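Local coordinates for Lin1909 protein (Listeria innocua, PDB 3FIJ) that binds manganese and is otherwise uncharacterised, but probably hydrolyses gamma-glutamyl-gamma-aminobutyrate, at residues P5-G11 and V62-T68; A36-V40 and E230-L236. Residues are numbered along the deposited sequence.

Contact 1. Residues P5-G11 and V62-T68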
loop_
_atom_site.group_PDB
_atom_site.type_symbol
_atom_site.label_atom_id
_atom_site.label_comp_id
_atom_site.label_asym_id
_atom_site.label_seq_id
_atom_site.Cartn_x
_atom_site.Cartn_y
_atom_site.Cartn_z
ATOM N N PRO A 5 14.612 25.822 33.067
ATOM C CA PRO A 5 14.774 24.513 33.698
ATOM C C PRO A 5 14.940 23.476 32.577
ATOM O O PRO A 5 14.232 23.534 31.565
ATOM C CB PRO A 5 13.452 24.321 34.434
ATOM C CG PRO A 5 12.980 25.710 34.678
ATOM C CD PRO A 5 13.296 26.396 33.391
ATOM N N VAL A 6 15.871 22.544 32.746
ATOM C CA VAL A 6 16.086 21.510 31.743
ATOM C C VAL A 6 15.180 20.320 32.043
ATOM O O VAL A 6 15.120 19.849 33.176
ATOM C CB VAL A 6 17.562 21.029 31.733
ATOM C CG1 VAL A 6 17.713 19.831 30.818
ATOM C CG2 VAL A 6 18.483 22.153 31.266
ATOM N N ILE A 7 14.461 19.844 31.034
ATOM C CA ILE A 7 13.574 18.699 31.208
ATOM C C ILE A 7 14.022 17.523 30.337
ATOM O O ILE A 7 14.023 17.601 29.104
ATOM C CB ILE A 7 12.096 19.043 30.842
ATOM C CG1 ILE A 7 11.580 20.191 31.716
ATOM C CG2 ILE A 7 11.219 17.816 31.037
ATOM C CD1 ILE A 7 11.512 19.861 33.205
ATOM N N GLY A 8 14.409 16.434 30.989
ATOM C CA GLY A 8 14.828 15.248 30.270
ATOM C C GLY A 8 13.577 14.508 29.835
ATOM O O GLY A 8 12.769 14.096 30.672
ATOM N N ILE A 9 13.399 14.367 28.527
ATOM C CA ILE A 9 12.243 13.669 27.991
ATOM C C ILE A 9 12.677 12.295 27.530
ATOM O O ILE A 9 13.624 12.146 26.760
ATOM C CB ILE A 9 11.629 14.396 26.789
ATOM C CG1 ILE A 9 11.150 15.788 27.208
ATOM C CG2 ILE A 9 10.498 13.544 26.207
ATOM C CD1 ILE A 9 10.495 16.574 26.080
ATOM N N THR A 10 11.959 11.291 27.997
ATOM C CA THR A 10 12.254 9.911 27.666
ATOM C C THR A 10 11.639 9.589 26.299
ATOM O O THR A 10 10.610 10.146 25.939
ATOM C CB THR A 10 11.682 9.019 28.787
ATOM O OG1 THR A 10 12.513 7.875 28.958
ATOM C CG2 THR A 10 10.264 8.609 28.478
ATOM N N GLY A 11 12.266 8.709 25.526
ATOM C CA GLY A 11 11.722 8.397 24.212
ATOM C C GLY A 11 11.876 6.959 23.776
ATOM O O GLY A 11 12.437 6.154 24.514
ATOM N N VAL A 62 19.582 17.348 34.127
ATOM C CA VAL A 62 18.222 17.851 33.932
ATOM C C VAL A 62 17.659 18.282 35.282
ATOM O O VAL A 62 18.161 17.871 36.331
ATOM C CB VAL A 62 17.271 16.777 33.322
ATOM C CG1 VAL A 62 17.961 16.058 32.172
ATOM C CG2 VAL A 62 16.816 15.793 34.396
ATOM N N ASP A 63 16.617 19.106 35.256
ATOM C CA ASP A 63 15.989 19.568 36.491
ATOM C C ASP A 63 14.663 18.864 36.726
ATOM O O ASP A 63 14.093 18.953 37.811
ATOM C CB ASP A 63 15.767 21.081 36.442
ATOM C CG ASP A 63 17.063 21.845 36.240
ATOM O OD1 ASP A 63 17.952 21.731 37.115
ATOM O OD2 ASP A 63 17.192 22.546 35.205
ATOM N N GLY A 64 14.179 18.165 35.700
ATOM C CA GLY A 64 12.919 17.448 35.804
ATOM C C GLY A 64 12.886 16.305 34.808
ATOM O O GLY A 64 13.538 16.377 33.760
ATOM N N LEU A 65 12.126 15.258 35.127
ATOM C CA LEU A 65 12.015 14.071 34.271
ATOM C C LEU A 65 10.601 13.817 33.727
ATOM O O LEU A 65 9.645 13.673 34.493
ATOM C CB LEU A 65 12.483 12.841 35.056
ATOM C CG LEU A 65 12.278 11.461 34.426
ATOM C CD1 LEU A 65 13.129 11.330 33.162
ATOM C CD2 LEU A 65 12.639 10.392 35.442
ATOM N N LEU A 66 10.477 13.757 32.403
ATOM C CA LEU A 66 9.192 13.504 31.756
ATOM C C LEU A 66 9.204 12.134 31.052
ATOM O O LEU A 66 9.936 11.930 30.077
ATOM C CB LEU A 66 8.893 14.611 30.735
ATOM C CG LEU A 66 7.619 14.448 29.886
ATOM C CD1 LEU A 66 6.384 14.409 30.783
ATOM C CD2 LEU A 66 7.507 15.604 28.900
ATOM N N LEU A 67 8.405 11.196 31.553
ATOM C CA LEU A 67 8.326 9.861 30.959
ATOM C C LEU A 67 7.190 9.826 29.945
ATOM O O LEU A 67 6.044 10.170 30.259
ATOM C CB LEU A 67 8.107 8.807 32.046
ATOM C CG LEU A 67 9.339 8.530 32.912
ATOM C CD1 LEU A 67 8.977 7.689 34.125
ATOM C CD2 LEU A 67 10.377 7.809 32.059
ATOM N N THR A 68 7.516 9.402 28.728
ATOM C CA THR A 68 6.559 9.361 27.636
ATOM C C THR A 68 5.890 8.022 27.379
ATOM O O THR A 68 6.214 7.003 27.996
ATOM C CB THR A 68 7.224 9.799 26.322
ATOM O OG1 THR A 68 8.241 8.854 25.970
ATOM C CG2 THR A 68 7.856 11.185 26.473
#
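I7, I9 and L66 form the apolar centre of this strand pair, on one face of the sheet. I7 CG2 meets L66 CB at 4.0 Å, and I9 CG1 lies 4.0 Å from L66 CD2. G64 shares this face, and the end of I7 folds across its bare backbone: an ideal CB on G64 would sit only 2.8 Å from I7 CD1. G8 lies on the other face together with L65. There V62 closes over the glycine, its CB 3.7 Å from G8 N and 4.0 Å from V6 CG1.

Between the faces runs a parallel ladder. G8 N donates to G64 O (2.9 Å), L66 N to G8 O (2.9 Å) and T10 N to L66 O (3.0 Å), so strand 6-10 presents alternate residues to its neighbour; I7 and I9 turn their backbone groups to strand 43-47 instead. The polar groups gather at the two ends. D63 pairs with V6 twice, receiving V6 N on OD2 (2.8 Å) and giving its own N to V6 O (2.7 Å), with a weak bond from G64 N to the same carbonyl. At the far end T68 OG1 donates to T10 O (2.7 Å), while T10 OG1 turns to E97 of helix 91-106.

That helix covers the side bearing L67, whereas helices 31-40 and 227-241 cover I7. Two adjacent parallel strands, set just inside the edge strand 43-47 of the mixed sheet, with helices packed on both faces, belong to the alpha/beta/alpha sandwich, the architecture found in class I glutamine amidotransferase-like proteins.

Contact 2. Residues A36-V40 and E230-L236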
loop_
_atom_site.group_PDB
_atom_site.type_symbol
_atom_site.label_atom_id
_atom_site.label_comp_id
_atom_site.label_asym_id
_atom_site.label_seq_id
_atom_site.Cartn_x
_atom_site.Cartn_y
_atom_site.Cartn_z
ATOM N N ALA A 36 5.152 20.654 24.085
ATOM C CA ALA A 36 4.556 20.940 25.381
ATOM C C ALA A 36 5.556 21.594 26.330
ATOM O O ALA A 36 5.272 22.622 26.936
ATOM C CB ALA A 36 4.020 19.650 25.991
ATOM N N ILE A 37 6.732 21.001 26.462
ATOM C CA ILE A 37 7.730 21.557 27.356
ATOM C C ILE A 37 8.161 22.947 26.912
ATOM O O ILE A 37 8.257 23.865 27.728
ATOM C CB ILE A 37 8.973 20.645 27.442
ATOM C CG1 ILE A 37 8.601 19.325 28.125
ATOM C CG2 ILE A 37 10.099 21.362 28.178
ATOM C CD1 ILE A 37 7.909 19.495 29.447
ATOM N N GLN A 38 8.416 23.107 25.619
ATOM C CA GLN A 38 8.846 24.399 25.100
ATOM C C GLN A 38 7.790 25.483 25.266
ATOM O O GLN A 38 8.117 26.623 25.590
ATOM C CB GLN A 38 9.252 24.272 23.634
ATOM C CG GLN A 38 10.625 23.636 23.447
ATOM C CD GLN A 38 10.915 23.294 21.996
ATOM O OE1 GLN A 38 12.043 22.938 21.646
ATOM N NE2 GLN A 38 9.898 23.389 21.147
ATOM N N LYS A 39 6.527 25.130 25.064
ATOM C CA LYS A 39 5.450 26.096 25.214
ATOM C C LYS A 39 5.377 26.579 26.660
ATOM O O LYS A 39 5.044 27.725 26.925
ATOM C CB LYS A 39 4.113 25.460 24.814
ATOM C CG LYS A 39 2.868 26.141 25.404
ATOM C CD LYS A 39 2.685 27.582 24.928
ATOM C CE LYS A 39 1.578 27.705 23.895
ATOM N NZ LYS A 39 0.248 27.269 24.417
ATOM N N VAL A 40 5.724 25.702 27.590
ATOM C CA VAL A 40 5.645 26.016 29.005
ATOM C C VAL A 40 6.872 26.670 29.665
ATOM O O VAL A 40 6.828 27.033 30.840
ATOM C CB VAL A 40 5.193 24.735 29.751
ATOM C CG1 VAL A 40 5.953 24.539 31.029
ATOM C CG2 VAL A 40 3.701 24.820 30.009
ATOM N N GLU A 230 -2.277 21.901 29.365
ATOM C CA GLU A 230 -1.023 22.637 29.387
ATOM C C GLU A 230 -0.542 22.870 30.823
ATOM O O GLU A 230 0.659 22.842 31.094
ATOM C CB GLU A 230 -1.170 23.974 28.667
ATOM C CG GLU A 230 0.138 24.723 28.583
ATOM C CD GLU A 230 0.015 26.060 27.889
ATOM O OE1 GLU A 230 -0.656 26.131 26.838
ATOM O OE2 GLU A 230 0.606 27.038 28.392
ATOM N N GLN A 231 -1.479 23.101 31.739
ATOM C CA GLN A 231 -1.127 23.320 33.140
ATOM C C GLN A 231 -0.327 22.152 33.716
ATOM O O GLN A 231 0.544 22.340 34.574
ATOM C CB GLN A 231 -2.384 23.517 33.982
ATOM C CG GLN A 231 -3.077 24.846 33.800
ATOM C CD GLN A 231 -4.222 25.004 34.781
ATOM O OE1 GLN A 231 -4.035 24.893 36.003
ATOM N NE2 GLN A 231 -5.419 25.255 34.256
ATOM N N LEU A 232 -0.628 20.944 33.254
ATOM C CA LEU A 232 0.091 19.776 33.744
ATOM C C LEU A 232 1.574 19.927 33.463
ATOM O O LEU A 232 2.406 19.752 34.352
ATOM C CB LEU A 232 -0.458 18.503 33.089
ATOM C CG LEU A 232 -1.665 17.873 33.799
ATOM C CD1 LEU A 232 -2.697 18.951 34.129
ATOM C CD2 LEU A 232 -2.265 16.782 32.934
ATOM N N PHE A 233 1.916 20.265 32.227
ATOM C CA PHE A 233 3.324 20.428 31.894
ATOM C C PHE A 233 3.904 21.653 32.601
ATOM O O PHE A 233 5.091 21.675 32.954
ATOM C CB PHE A 233 3.514 20.556 30.385
ATOM C CG PHE A 233 3.041 19.364 29.609
ATOM C CD1 PHE A 233 1.755 19.324 29.082
ATOM C CD2 PHE A 233 3.881 18.265 29.417
ATOM C CE1 PHE A 233 1.309 18.215 28.379
ATOM C CE2 PHE A 233 3.443 17.149 28.714
ATOM C CZ PHE A 233 2.152 17.126 28.194
ATOM N N GLN A 234 3.066 22.669 32.810
ATOM C CA GLN A 234 3.499 23.893 33.481
ATOM C C GLN A 234 3.924 23.546 34.898
ATOM O O GLN A 234 4.972 23.998 35.374
ATOM C CB GLN A 234 2.363 24.920 33.521
ATOM C CG GLN A 234 2.776 26.273 34.096
ATOM C CD GLN A 234 3.896 26.928 33.302
ATOM O OE1 GLN A 234 3.727 27.271 32.128
ATOM N NE2 GLN A 234 5.048 27.099 33.937
ATOM N N ALA A 235 3.111 22.731 35.565
ATOM C CA ALA A 235 3.398 22.306 36.934
ATOM C C ALA A 235 4.752 21.591 37.002
ATOM O O ALA A 235 5.561 21.861 37.885
ATOM C CB ALA A 235 2.289 21.394 37.437
ATOM N N LEU A 236 5.002 20.679 36.070
ATOM C CA LEU A 236 6.278 19.965 36.054
ATOM C C LEU A 236 7.441 20.950 35.964
ATOM O O LEU A 236 8.420 20.832 36.692
ATOM C CB LEU A 236 6.352 19.005 34.865
ATOM C CG LEU A 236 7.755 18.422 34.660
ATOM C CD1 LEU A 236 8.141 17.551 35.865
ATOM C CD2 LEU A 236 7.790 17.609 33.372
#
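V40 is the main bump of this helix crossing. Its isopropyl group lodges in a hollow on helix 227-241 between E230, F233 and Q234: V40 CG2 lies 3.8 Å from E230 CG and 3.2 Å from Q234 OE1, while V40 CG1 reaches 3.6 Å from F233 O. The floor of the hollow is thus partly backbone. One turn earlier the roles reverse, and F233 projects toward helix 31-40. Its ring slides under the small A36, whose CB sits 3.5 Å from the F233 ring centroid and almost exactly on the ring normal, a CH-pi contact in which the small A36 side chain lets the ring lie close against helix 31-40. I37 fills the corner beyond, its CD1 4.2 Å from F233 CD2 and 4.4 Å from L236 CD2.

On the solvent side K39 reaches over to E230 in a salt bridge, NZ to OE1 at 2.8 Å. Q234 NE2 bonds instead to D238 on its own helix.

The short segments cross steeply, at -72°, with their axes 9.0 Å apart, so the fit is concentrated around V40 and F233. F233 also meets F112 edge-to-face and touches the presumed Cys-His-Glu triad. The arrangement is a helix-helix packing within one outer layer of an alpha/beta sandwich, where the C-terminal helix lies against the first helix of the glutamine amidotransferase-like fold.

The two contacts meet in one hydrophobic layer. I37 of contact 2 packs on I7, I9 and L66 of contact 1, with I37 CD1 3.9 Å from L66 CD2, and L236 CD2 lies 4.1 Å from L66 CB; helices 31-40 and 227-241 thus cover the face of the sheet that bears these residues. Contact 1 is almost wholly buried and is held mainly by main-chain hydrogen bonds in register, with side-chain bonds at its ends. Contact 2, one layer further out, depends on side-chain shape and ends in a salt bridge at the surface. Strand 6-10 leads into helix 31-40 along the chain, whereas helix 227-241 arrives from the C-terminal end, so both ends of the chain join in one core.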